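Local coordinates for protein fructosyl amine: oxygen oxidoreductase (Aspergillus fumigatus, PDB 3DJE) that oxidises fructosyl amino acids (Amadori products) with molecular oxygen and a covalently bound FAD, thereby removing the sugar from the amine, at residues 233-238 with 334-339; 282-287 with 417-422; 227-232 with 403-408. All coordinates share one frame; numbering follows the deposited sequence.

Contact 1. Residues 233-238 with 334-339; sequences PTAWTL and ICWCAD. With FAD (flavin-adenine dinucleotide), chain C; FSA (1-S-(carboxymethyl)-1-thio-beta-D-fructopyranose), chain D.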
loop_
_atom_site.group_PDB
_atom_site.type_symbol
_atom_site.label_atom_id
_atom_site.label_comp_id
_atom_site.label_asym_id
_atom_site.label_seq_id
_atom_site.Cartn_x
_atom_site.Cartn_y
_atom_site.Cartn_z
ATOM N N PRO A 233 -8.603 7.619 5.654
ATOM C CA PRO A 233 -8.332 7.442 4.226
ATOM C C PRO A 233 -7.466 8.581 3.700
ATOM O O PRO A 233 -7.795 9.759 3.902
ATOM C CB PRO A 233 -9.727 7.450 3.597
ATOM C CG PRO A 233 -10.615 6.961 4.675
ATOM C CD PRO A 233 -10.051 7.611 5.929
ATOM N N THR A 234 -6.355 8.225 3.048
ATOM C CA THR A 234 -5.356 9.200 2.598
ATOM C C THR A 234 -4.775 8.729 1.268
ATOM O O THR A 234 -4.672 7.518 1.015
ATOM C CB THR A 234 -4.244 9.378 3.656
ATOM O OG1 THR A 234 -4.842 9.506 4.950
ATOM C CG2 THR A 234 -3.424 10.638 3.370
ATOM N N ALA A 235 -4.414 9.685 0.420
ATOM C CA ALA A 235 -3.994 9.359 -0.930
ATOM C C ALA A 235 -2.617 9.901 -1.279
ATOM O O ALA A 235 -2.223 10.987 -0.822
ATOM C CB ALA A 235 -5.016 9.864 -1.921
ATOM N N TRP A 236 -1.927 9.148 -2.137
ATOM C CA TRP A 236 -0.642 9.535 -2.698
ATOM C C TRP A 236 -0.744 9.553 -4.221
ATOM O O TRP A 236 -1.775 9.166 -4.798
ATOM C CB TRP A 236 0.506 8.651 -2.152
ATOM C CG TRP A 236 0.778 9.047 -0.727
ATOM C CD1 TRP A 236 1.676 9.991 -0.298
ATOM C CD2 TRP A 236 0.083 8.588 0.446
ATOM N NE1 TRP A 236 1.591 10.141 1.068
ATOM C CE2 TRP A 236 0.628 9.289 1.551
ATOM C CE3 TRP A 236 -0.927 7.633 0.676
ATOM C CZ2 TRP A 236 0.186 9.079 2.864
ATOM C CZ3 TRP A 236 -1.364 7.418 1.993
ATOM C CH2 TRP A 236 -0.796 8.145 3.072
ATOM N N THR A 237 0.326 10.031 -4.848
ATOM C CA THR A 237 0.343 10.389 -6.240
ATOM C C THR A 237 1.465 9.636 -6.953
ATOM O O THR A 237 2.547 9.433 -6.398
ATOM C CB THR A 237 0.532 11.932 -6.390
ATOM O OG1 THR A 237 1.445 12.401 -5.382
ATOM C CG2 THR A 237 -0.794 12.626 -6.180
ATOM N N LEU A 238 1.192 9.197 -8.176
ATOM C CA LEU A 238 2.186 8.488 -8.978
ATOM C C LEU A 238 2.038 8.838 -10.457
ATOM O O LEU A 238 0.927 9.140 -10.936
ATOM C CB LEU A 238 2.067 6.963 -8.770
ATOM C CG LEU A 238 0.850 6.235 -9.371
ATOM C CD1 LEU A 238 1.068 5.758 -10.806
ATOM C CD2 LEU A 238 0.429 5.050 -8.473
ATOM N N ILE A 334 -4.038 8.987 -8.666
ATOM C CA ILE A 334 -4.009 8.975 -7.202
ATOM C C ILE A 334 -4.258 7.539 -6.691
ATOM O O ILE A 334 -4.899 6.710 -7.368
ATOM C CB ILE A 334 -4.982 9.998 -6.593
ATOM C CG1 ILE A 334 -6.441 9.617 -6.879
ATOM C CG2 ILE A 334 -4.653 11.425 -7.152
ATOM C CD1 ILE A 334 -7.470 10.540 -6.190
ATOM N N CYS A 335 -3.735 7.265 -5.504
ATOM C CA CYS A 335 -3.691 5.928 -4.951
ATOM C C CYS A 335 -3.991 6.050 -3.458
ATOM O O CYS A 335 -3.332 6.833 -2.758
ATOM C CB CYS A 335 -2.268 5.407 -5.181
ATOM S SG CYS A 335 -1.811 3.894 -4.334
ATOM N N TRP A 336 -4.990 5.299 -2.978
ATOM C CA TRP A 336 -5.519 5.481 -1.625
ATOM C C TRP A 336 -5.180 4.352 -0.679
ATOM O O TRP A 336 -5.207 3.181 -1.070
ATOM C CB TRP A 336 -7.041 5.548 -1.657
ATOM C CG TRP A 336 -7.607 6.810 -2.240
ATOM C CD1 TRP A 336 -7.880 7.051 -3.548
ATOM C CD2 TRP A 336 -7.989 7.982 -1.517
ATOM N NE1 TRP A 336 -8.411 8.317 -3.695
ATOM C CE2 TRP A 336 -8.483 8.910 -2.462
ATOM C CE3 TRP A 336 -7.952 8.344 -0.153
ATOM C CZ2 TRP A 336 -8.953 10.184 -2.095
ATOM C CZ3 TRP A 336 -8.414 9.617 0.212
ATOM C CH2 TRP A 336 -8.901 10.522 -0.766
ATOM N N CYS A 337 -4.902 4.711 0.572
ATOM C CA CYS A 337 -4.832 3.725 1.655
ATOM C C CYS A 337 -5.506 4.354 2.869
ATOM O O CYS A 337 -6.253 5.342 2.736
ATOM C CB CYS A 337 -3.383 3.295 1.921
ATOM S SG CYS A 337 -3.187 1.766 2.922
ATOM N N ALA A 338 -5.267 3.792 4.046
ATOM C CA ALA A 338 -5.854 4.358 5.264
ATOM C C ALA A 338 -4.950 4.179 6.452
ATOM O O ALA A 338 -4.527 3.059 6.756
ATOM C CB ALA A 338 -7.233 3.773 5.536
ATOM N N ASP A 339 -4.661 5.292 7.125
ATOM C CA ASP A 339 -3.697 5.320 8.224
ATOM C C ASP A 339 -4.405 5.198 9.563
ATOM O O ASP A 339 -5.397 5.909 9.832
ATOM C CB ASP A 339 -2.943 6.650 8.259
ATOM C CG ASP A 339 -1.931 6.805 7.146
ATOM O OD1 ASP A 339 -1.196 5.841 6.846
ATOM O OD2 ASP A 339 -1.850 7.928 6.628
HETATM P PA FAD C . -6.489 -2.159 -1.531
HETATM O O1A FAD C . -5.479 -3.029 -2.144
HETATM O O2A FAD C . -6.607 -0.749 -2.015
HETATM O O5B FAD C . -7.848 -2.949 -1.699
HETATM C C5B FAD C . -9.118 -2.398 -1.340
HETATM C C4B FAD C . -10.171 -3.129 -2.184
HETATM O O4B FAD C . -11.421 -2.698 -1.613
HETATM C C3B FAD C . -10.112 -2.573 -3.626
HETATM O O3B FAD C . -9.840 -3.619 -4.573
HETATM C C2B FAD C . -11.524 -1.992 -3.799
HETATM O O2B FAD C . -12.061 -2.221 -5.140
HETATM C C1B FAD C . -12.318 -2.723 -2.680
HETATM N N9A FAD C . -13.612 -2.001 -2.486
HETATM C C8A FAD C . -13.842 -0.671 -2.479
HETATM N N7A FAD C . -15.166 -0.457 -2.331
HETATM C C5A FAD C . -15.766 -1.654 -2.247
HETATM C C6A FAD C . -17.096 -2.065 -2.108
HETATM N N6A FAD C . -18.088 -1.146 -2.039
HETATM N N1A FAD C . -17.365 -3.384 -2.056
HETATM C C2A FAD C . -16.391 -4.299 -2.134
HETATM N N3A FAD C . -15.110 -3.941 -2.272
HETATM C C4A FAD C . -14.783 -2.628 -2.331
HETATM N N1 FAD C . 3.243 -0.514 0.232
HETATM C C2 FAD C . 4.447 -1.215 0.258
HETATM O O2 FAD C . 4.598 -2.211 0.967
HETATM N N3 FAD C . 5.504 -0.767 -0.535
HETATM C C4 FAD C . 5.393 0.363 -1.338
HETATM O O4 FAD C . 6.351 0.728 -2.031
HETATM C C4X FAD C . 4.181 1.070 -1.340
HETATM N N5 FAD C . 4.039 2.215 -2.120
HETATM C C5X FAD C . 2.783 2.803 -2.250
HETATM C C6 FAD C . 2.616 3.813 -3.193
HETATM C C7 FAD C . 1.366 4.390 -3.383
HETATM C C7M FAD C . 1.247 5.516 -4.420
HETATM C C8 FAD C . 0.268 3.943 -2.649
HETATM C C8M FAD C . -1.135 4.534 -2.920
HETATM C C9 FAD C . 0.440 2.913 -1.713
HETATM C C9A FAD C . 1.698 2.328 -1.517
HETATM N N10 FAD C . 1.904 1.302 -0.575
HETATM C C10 FAD C . 3.120 0.620 -0.555
HETATM C "C1'" FAD C . 0.843 0.931 0.373
HETATM C "C2'" FAD C . 0.064 -0.271 -0.162
HETATM O "O2'" FAD C . -0.178 -0.108 -1.577
HETATM C "C3'" FAD C . -1.256 -0.389 0.595
HETATM O "O3'" FAD C . -1.001 -0.270 2.010
HETATM C "C4'" FAD C . -1.940 -1.740 0.359
HETATM O "O4'" FAD C . -1.945 -2.097 -1.023
HETATM C "C5'" FAD C . -3.386 -1.656 0.861
HETATM O "O5'" FAD C . -4.027 -2.932 0.701
HETATM P P FAD C . -5.576 -3.105 1.076
HETATM O O1P FAD C . -5.796 -2.613 2.469
HETATM O O2P FAD C . -5.924 -4.491 0.705
HETATM O O3P FAD C . -6.353 -2.116 0.074
HETATM O OAB FSA D . 6.714 0.674 2.588
HETATM C CAL FSA D . 7.608 1.115 1.835
HETATM O OAA FSA D . 8.789 0.684 1.876
HETATM C CAH FSA D . 7.312 2.222 0.843
HETATM S SAK FSA D . 5.674 2.856 1.008
HETATM C C1 FSA D . 5.850 4.108 -0.233
HETATM C C2 FSA D . 4.814 5.225 -0.039
HETATM O O2 FSA D . 4.657 5.957 -1.266
HETATM C C3 FSA D . 5.242 6.191 1.070
HETATM O O3 FSA D . 6.433 6.892 0.682
HETATM C C4 FSA D . 4.121 7.163 1.452
HETATM O O4 FSA D . 4.508 7.910 2.617
HETATM C C5 FSA D . 2.811 6.430 1.759
HETATM O O5 FSA D . 2.906 5.699 2.985
HETATM C C6 FSA D . 2.469 5.500 0.605
HETATM O O6 FSA D . 3.571 4.607 0.363
#
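Asp339 OD2 meets the Trp236 indole at its edge, 3.7 Å from Trp236 CH2, with the carboxylate and ring planes 70° apart; salt bridges from Arg232 and Arg411 hold that oxygen. The backbones carrying the two residues pair as antiparallel strands, 232-242 with 331-339, in the large mixed sheet. Two hydrogen-bonded pairs define the register, Thr234 with Cys337 and Trp236 with Cys335. In the second, Trp236 N reaches Cys335 O at 2.8 Å, in the carbonyl plane.

On the face carrying Thr234, Trp236, Cys335 and Cys337, the strands meet the active-site ligands. Cys335 SG, anti to its backbone N (chi1 169°), is bonded to FAD C8M at 1.7 Å; this is an 8-alpha-S-cysteinyl flavin, the covalent attachment known from the sarcosine oxidase family. Cys337 SG lies 3.1 Å from FAD O3', on the ribityl chain. The Trp236 ring offers a face to the bound thiofructose analogue, whose FSA C5 sits over the ring centre, 3.6 Å from Trp236 CE2. Trp236 NE1 is hydrogen-bonded to His281 O, which helps fix the rotation of that ring.

On the opposite face Ala235 packs against Trp336. Trp336 NE1 bonds to Phe300 O, and Ala235 CB makes a CH-pi contact 3.6 Å from the centroid of the Trp336 six-membered ring, 13° off its normal.

Contact 2. Residues 282-287 with 417-422; sequences PGYTNM and RVMDFH
Tyr284 and Met419 face each other as partners in a short parallel beta bridge, continued by Thr285 with Asp420, which pairs strand 419-420 with strand 274-289. Three backbone bonds fix the register: Met419 N to Gly283 O, Thr285 N to Met419 O at 2.8 Å, and Phe421 N to Thr285 O at 3.0 Å. The innermost apolar shell is the Tyr284 ring. Over one face, toward the rim, Met419 CE makes a CH-pi contact 3.8 Å from the centroid, and the selenium of this selenomethionine stands obliquely to the ring in a Met-aromatic contact. The opposite face carries Phe421 in an offset stack, with centroids 4.6 Å apart and planes inclined by 13°. Tyr284 CB rests over the Phe421 ring, 3.4 Å from Phe421 CE2.

The polar shell centres on the carboxylate of Asp420, each oxygen of which accepts twice. Thr285 OG1 donates to Asp420 OD1 at 2.7 Å on the anti side, well out of the carboxylate plane, and Met287 N reaches the syn lone pair of that same oxygen in a nearly straight bond (171°). Asp420 CG stands anti to the backbone N (chi1 -164°). Its OD2 takes His422 N in an Asx turn and also His422 ND1, a His-carboxylate hydrogen bond.

Farther out, Phe300 meets Phe421 edge-to-face, while Tyr284 OH is hydrogen-bonded to Glu308 OE2 and Arg312 NH2.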
loop_
_atom_site.group_PDB
_atom_site.type_symbol
_atom_site.label_atom_id
_atom_site.label_comp_id
_atom_site.label_asym_id
_atom_site.label_seq_id
_atom_site.Cartn_x
_atom_site.Cartn_y
_atom_site.Cartn_z
ATOM N N PRO A 282 3.143 14.090 2.941
ATOM C CA PRO A 282 2.322 13.464 3.978
ATOM C C PRO A 282 0.900 12.999 3.586
ATOM O O PRO A 282 0.199 12.463 4.442
ATOM C CB PRO A 282 2.266 14.533 5.084
ATOM C CG PRO A 282 3.383 15.497 4.740
ATOM C CD PRO A 282 3.412 15.510 3.262
ATOM N N GLY A 283 0.514 13.182 2.326
ATOM C CA GLY A 283 -0.746 12.637 1.818
ATOM C C GLY A 283 -1.844 13.661 1.611
ATOM O O GLY A 283 -1.787 14.768 2.171
ATOM N N TYR A 284 -2.820 13.294 0.775
ATOM C CA TYR A 284 -4.066 14.060 0.589
ATOM C C TYR A 284 -5.225 13.338 1.263
ATOM O O TYR A 284 -5.427 12.137 1.052
ATOM C CB TYR A 284 -4.421 14.176 -0.889
ATOM C CG TYR A 284 -3.522 15.044 -1.712
ATOM C CD1 TYR A 284 -3.796 16.401 -1.865
ATOM C CD2 TYR A 284 -2.416 14.509 -2.378
ATOM C CE1 TYR A 284 -2.973 17.208 -2.628
ATOM C CE2 TYR A 284 -1.586 15.304 -3.159
ATOM C CZ TYR A 284 -1.867 16.663 -3.272
ATOM O OH TYR A 284 -1.059 17.461 -4.041
ATOM N N THR A 285 -5.997 14.069 2.059
ATOM C CA THR A 285 -7.294 13.578 2.505
ATOM C C THR A 285 -8.384 14.139 1.583
ATOM O O THR A 285 -8.111 14.976 0.725
ATOM C CB THR A 285 -7.595 14.005 3.949
ATOM O OG1 THR A 285 -7.502 15.439 4.032
ATOM C CG2 THR A 285 -6.613 13.354 4.930
ATOM N N ASN A 286 -9.613 13.664 1.752
ATOM C CA ASN A 286 -10.750 14.261 1.058
ATOM C C ASN A 286 -11.886 14.424 2.054
ATOM O O ASN A 286 -12.868 13.681 2.023
ATOM C CB ASN A 286 -11.171 13.417 -0.144
ATOM C CG ASN A 286 -12.204 14.120 -1.028
ATOM O OD1 ASN A 286 -12.068 15.306 -1.337
ATOM N ND2 ASN A 286 -13.226 13.382 -1.450
HETATM N N MSE A 287 -11.706 15.400 2.947
HETATM C CA MSE A 287 -12.597 15.655 4.075
HETATM C C MSE A 287 -13.914 16.271 3.627
HETATM O O MSE A 287 -13.947 17.374 3.082
HETATM C CB MSE A 287 -11.919 16.577 5.099
HETATM C CG MSE A 287 -10.670 16.000 5.755
HETATM SE SE MSE A 287 -11.042 14.362 6.756
HETATM C CE MSE A 287 -9.285 14.007 7.502
ATOM N N ARG A 417 2.717 19.060 5.159
ATOM C CA ARG A 417 1.382 19.119 5.732
ATOM C C ARG A 417 0.594 17.983 5.104
ATOM O O ARG A 417 0.841 17.621 3.947
ATOM C CB ARG A 417 0.656 20.406 5.329
ATOM C CG ARG A 417 1.327 21.698 5.676
ATOM C CD ARG A 417 0.395 22.845 5.309
ATOM N NE ARG A 417 0.818 24.112 5.903
ATOM C CZ ARG A 417 0.546 24.494 7.149
ATOM N NH1 ARG A 417 -0.141 23.706 7.967
ATOM N NH2 ARG A 417 0.979 25.670 7.586
ATOM N N VAL A 418 -0.370 17.449 5.845
ATOM C CA VAL A 418 -1.395 16.603 5.231
ATOM C C VAL A 418 -2.344 17.516 4.443
ATOM O O VAL A 418 -3.031 18.380 5.019
ATOM C CB VAL A 418 -2.165 15.767 6.281
ATOM C CG1 VAL A 418 -3.209 14.856 5.613
ATOM C CG2 VAL A 418 -1.201 14.927 7.118
HETATM N N MSE A 419 -2.368 17.330 3.127
HETATM C CA MSE A 419 -3.147 18.178 2.227
HETATM C C MSE A 419 -4.573 17.662 2.054
HETATM O O MSE A 419 -4.944 16.642 2.633
HETATM C CB MSE A 419 -2.434 18.285 0.879
HETATM C CG MSE A 419 -1.037 18.856 1.006
HETATM SE SE MSE A 419 0.004 18.565 -0.576
HETATM C CE MSE A 419 0.292 16.646 -0.367
ATOM N N ASP A 420 -5.378 18.387 1.280
ATOM C CA ASP A 420 -6.743 17.958 0.997
ATOM C C ASP A 420 -7.136 18.266 -0.442
ATOM O O ASP A 420 -6.819 19.330 -0.976
ATOM C CB ASP A 420 -7.736 18.583 1.992
ATOM C CG ASP A 420 -9.083 17.873 1.998
ATOM O OD1 ASP A 420 -9.342 17.082 2.930
ATOM O OD2 ASP A 420 -9.877 18.101 1.060
ATOM N N PHE A 421 -7.822 17.319 -1.075
ATOM C CA PHE A 421 -8.195 17.462 -2.478
ATOM C C PHE A 421 -9.147 18.627 -2.744
ATOM O O PHE A 421 -9.213 19.121 -3.870
ATOM C CB PHE A 421 -8.782 16.150 -3.012
ATOM C CG PHE A 421 -7.741 15.097 -3.317
ATOM C CD1 PHE A 421 -6.764 15.321 -4.294
ATOM C CD2 PHE A 421 -7.750 13.870 -2.649
ATOM C CE1 PHE A 421 -5.796 14.343 -4.587
ATOM C CE2 PHE A 421 -6.775 12.884 -2.936
ATOM C CZ PHE A 421 -5.809 13.122 -3.906
ATOM N N HIS A 422 -9.878 19.053 -1.712
ATOM C CA HIS A 422 -10.745 20.236 -1.835
ATOM C C HIS A 422 -9.944 21.503 -2.140
ATOM O O HIS A 422 -10.492 22.473 -2.672
ATOM C CB HIS A 422 -11.605 20.434 -0.580
ATOM C CG HIS A 422 -12.677 19.401 -0.422
ATOM N ND1 HIS A 422 -12.495 18.244 0.306
ATOM C CD2 HIS A 422 -13.937 19.342 -0.916
ATOM C CE1 HIS A 422 -13.601 17.521 0.261
ATOM N NE2 HIS A 422 -14.492 18.164 -0.473
#

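Contact 3. Residues 227-232 with 403-408; sequences FKNQLR and RNWRDT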
loop_
_atom_site.group_PDB
_atom_site.type_symbol
_atom_site.label_atom_id
_atom_site.label_comp_id
_atom_site.label_asym_id
_atom_site.label_seq_id
_atom_site.Cartn_x
_atom_site.Cartn_y
_atom_site.Cartn_z
ATOM N N PHE A 227 -15.570 2.899 12.640
ATOM C CA PHE A 227 -14.241 2.586 13.141
ATOM C C PHE A 227 -13.803 3.414 14.344
ATOM O O PHE A 227 -12.645 3.328 14.772
ATOM C CB PHE A 227 -13.194 2.676 12.020
ATOM C CG PHE A 227 -13.164 1.466 11.134
ATOM C CD1 PHE A 227 -14.003 1.378 10.023
ATOM C CD2 PHE A 227 -12.311 0.407 11.421
ATOM C CE1 PHE A 227 -13.974 0.249 9.196
ATOM C CE2 PHE A 227 -12.270 -0.734 10.593
ATOM C CZ PHE A 227 -13.112 -0.813 9.495
ATOM N N LYS A 228 -14.702 4.239 14.884
ATOM C CA LYS A 228 -14.338 5.078 16.031
ATOM C C LYS A 228 -13.058 5.909 15.772
ATOM O O LYS A 228 -12.155 5.964 16.614
ATOM C CB LYS A 228 -14.178 4.214 17.294
ATOM C CG LYS A 228 -15.323 3.232 17.561
ATOM C CD LYS A 228 -16.629 3.956 17.830
ATOM C CE LYS A 228 -17.742 2.979 18.161
ATOM N NZ LYS A 228 -19.065 3.657 18.173
ATOM N N ASN A 229 -12.988 6.517 14.589
ATOM C CA ASN A 229 -11.882 7.379 14.166
ATOM C C ASN A 229 -10.553 6.655 13.987
ATOM O O ASN A 229 -9.518 7.297 13.857
ATOM C CB ASN A 229 -11.724 8.608 15.088
ATOM C CG ASN A 229 -12.984 9.464 15.131
ATOM O OD1 ASN A 229 -13.617 9.716 14.096
ATOM N ND2 ASN A 229 -13.364 9.893 16.327
ATOM N N GLN A 230 -10.580 5.324 13.943
ATOM C CA GLN A 230 -9.316 4.577 13.786
ATOM C C GLN A 230 -8.684 4.677 12.398
ATOM O O GLN A 230 -7.474 4.468 12.266
ATOM C CB GLN A 230 -9.485 3.108 14.153
ATOM C CG GLN A 230 -9.608 2.835 15.639
ATOM C CD GLN A 230 -9.920 1.386 15.897
ATOM O OE1 GLN A 230 -9.016 0.566 16.061
ATOM N NE2 GLN A 230 -11.209 1.050 15.908
ATOM N N LEU A 231 -9.478 4.987 11.371
ATOM C CA LEU A 231 -8.928 5.023 10.001
ATOM C C LEU A 231 -8.989 6.410 9.369
ATOM O O LEU A 231 -10.031 7.054 9.417
ATOM C CB LEU A 231 -9.640 4.009 9.090
ATOM C CG LEU A 231 -9.630 2.519 9.478
ATOM C CD1 LEU A 231 -10.477 1.723 8.481
ATOM C CD2 LEU A 231 -8.205 1.991 9.509
ATOM N N ARG A 232 -7.890 6.853 8.760
ATOM C CA ARG A 232 -7.889 8.078 7.962
ATOM C C ARG A 232 -7.571 7.717 6.512
ATOM O O ARG A 232 -6.392 7.525 6.166
ATOM C CB ARG A 232 -6.849 9.093 8.472
ATOM C CG ARG A 232 -6.896 10.422 7.698
ATOM C CD ARG A 232 -5.707 11.336 8.053
ATOM N NE ARG A 232 -4.437 10.787 7.573
ATOM C CZ ARG A 232 -3.239 11.284 7.880
ATOM N NH1 ARG A 232 -3.144 12.336 8.697
ATOM N NH2 ARG A 232 -2.128 10.716 7.399
ATOM N N ARG A 403 -8.397 12.516 17.980
ATOM C CA ARG A 403 -7.546 12.333 16.809
ATOM C C ARG A 403 -7.236 13.601 16.021
ATOM O O ARG A 403 -8.134 14.357 15.634
ATOM C CB ARG A 403 -8.077 11.245 15.880
ATOM C CG ARG A 403 -7.121 10.992 14.742
ATOM C CD ARG A 403 -7.218 9.607 14.173
ATOM N NE ARG A 403 -6.160 9.431 13.182
ATOM C CZ ARG A 403 -6.074 8.392 12.362
ATOM N NH1 ARG A 403 -6.985 7.428 12.425
ATOM N NH2 ARG A 403 -5.069 8.319 11.494
ATOM N N ASN A 404 -5.946 13.802 15.769
ATOM C CA ASN A 404 -5.486 14.860 14.889
ATOM C C ASN A 404 -5.397 14.347 13.457
ATOM O O ASN A 404 -4.437 13.645 13.104
ATOM C CB ASN A 404 -4.124 15.373 15.353
ATOM C CG ASN A 404 -3.539 16.421 14.423
ATOM O OD1 ASN A 404 -4.224 16.961 13.546
ATOM N ND2 ASN A 404 -2.258 16.710 14.608
ATOM N N TRP A 405 -6.391 14.706 12.645
ATOM C CA TRP A 405 -6.459 14.279 11.248
ATOM C C TRP A 405 -5.336 14.856 10.393
ATOM O O TRP A 405 -5.055 14.341 9.309
ATOM C CB TRP A 405 -7.812 14.639 10.609
ATOM C CG TRP A 405 -9.011 13.993 11.242
ATOM C CD1 TRP A 405 -10.037 14.630 11.877
ATOM C CD2 TRP A 405 -9.316 12.586 11.301
ATOM N NE1 TRP A 405 -10.964 13.715 12.323
ATOM C CE2 TRP A 405 -10.544 12.454 11.989
ATOM C CE3 TRP A 405 -8.672 11.427 10.839
ATOM C CZ2 TRP A 405 -11.147 11.210 12.224
ATOM C CZ3 TRP A 405 -9.267 10.191 11.077
ATOM C CH2 TRP A 405 -10.493 10.091 11.764
ATOM N N ARG A 406 -4.713 15.934 10.868
ATOM C CA ARG A 406 -3.651 16.601 10.125
ATOM C C ARG A 406 -2.246 16.144 10.562
ATOM O O ARG A 406 -1.245 16.705 10.115
ATOM C CB ARG A 406 -3.808 18.138 10.204
ATOM C CG ARG A 406 -5.099 18.698 9.545
ATOM C CD ARG A 406 -5.093 18.520 8.022
ATOM N NE ARG A 406 -6.434 18.493 7.441
ATOM C CZ ARG A 406 -6.736 17.924 6.273
ATOM N NH1 ARG A 406 -5.792 17.334 5.553
ATOM N NH2 ARG A 406 -7.985 17.949 5.820
ATOM N N ASP A 407 -2.182 15.117 11.414
ATOM C CA ASP A 407 -0.917 14.495 11.842
ATOM C C ASP A 407 -0.166 13.959 10.621
ATOM O O ASP A 407 -0.700 13.143 9.855
ATOM C CB ASP A 407 -1.188 13.352 12.839
ATOM C CG ASP A 407 0.065 12.871 13.586
ATOM O OD1 ASP A 407 1.215 13.083 13.131
ATOM O OD2 ASP A 407 -0.108 12.235 14.653
ATOM N N THR A 408 1.077 14.403 10.452
ATOM C CA THR A 408 1.880 13.967 9.304
ATOM C C THR A 408 2.381 12.521 9.441
ATOM O O THR A 408 2.884 11.938 8.472
ATOM C CB THR A 408 3.070 14.917 9.048
ATOM O OG1 THR A 408 3.821 15.074 10.259
ATOM C CG2 THR A 408 2.575 16.277 8.563
HETATM O O HOH W 1 -11.148 11.007 17.802
HETATM O O HOH W 2 0.687 11.391 6.933
#
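Arg232 NH1 donates to two backbone carbonyls of the facing loop, Trp405 O at 2.8 Å and Asp407 O at the same length. The contact thereby ties the loop leading into strand 232-242 to the 403-408 loop, and Arg232 NH2 also salt-bridges Asp339. The gripped loop is a type I beta turn, Asn404 to Asp407, with an Asx turn in which Asn404 OD1 accepts from Arg406 N; the other segment begins with a type I' turn, Phe227 to Gln230. The bond to Asp407 O lies in the guanidinium plane, whereas NH1 stands 50° out of the carbonyl plane of Trp405. A bend at chi3 (68°) places Arg232 NE off the line of its aliphatic stem, which slides past the Trp405 side chain, CB lying 3.7 Å from Trp405 CZ3. One water links Arg232 NH2 to Thr408 O, weakly at the latter.

The tight part also includes Arg403, extended from CG to NE, whose NH1 donates to Asn229 O at 2.9 Å. Arg232 CB sits over a face of this guanidinium, and Trp405 CZ3 lies 3.5 Å above its plane, so a flat cation is packed against carbon while its edge serves the carbonyl.

The solvent side is looser. The exposed Asn229 meets Trp405 at the ring edge, amide and indole planes 84° apart, with OD1 3.4 Å from Trp405 CZ2. A second water accepts weakly from Asn229 ND2 and, at 3.1 Å, from Arg403 N.

How the contacts relate
Contact 1 is the core, its centre about 8 Å from the chain centre, whereas contacts 2 and 3 are only partly buried, their centres about 17 and 18 Å out. Contacts 1 and 2 share a sheet, strands 232-242 and 274-289 being neighbours joined by Ala235 N and Tyr284 O, 2.7 Å apart. Contact 1 pairs antiparallel strands beside the ligands; contact 2 adds a short parallel strand with aromatic packing and a carboxylate accepting several bonds; contact 3 joins irregular loops through arginines and waters. Arginines also connect the contacts: Arg403 NH2 reaches Asp339 O at 2.9 Å, and Arg406 NH1 lies 3.0 Å from Thr285 OG1.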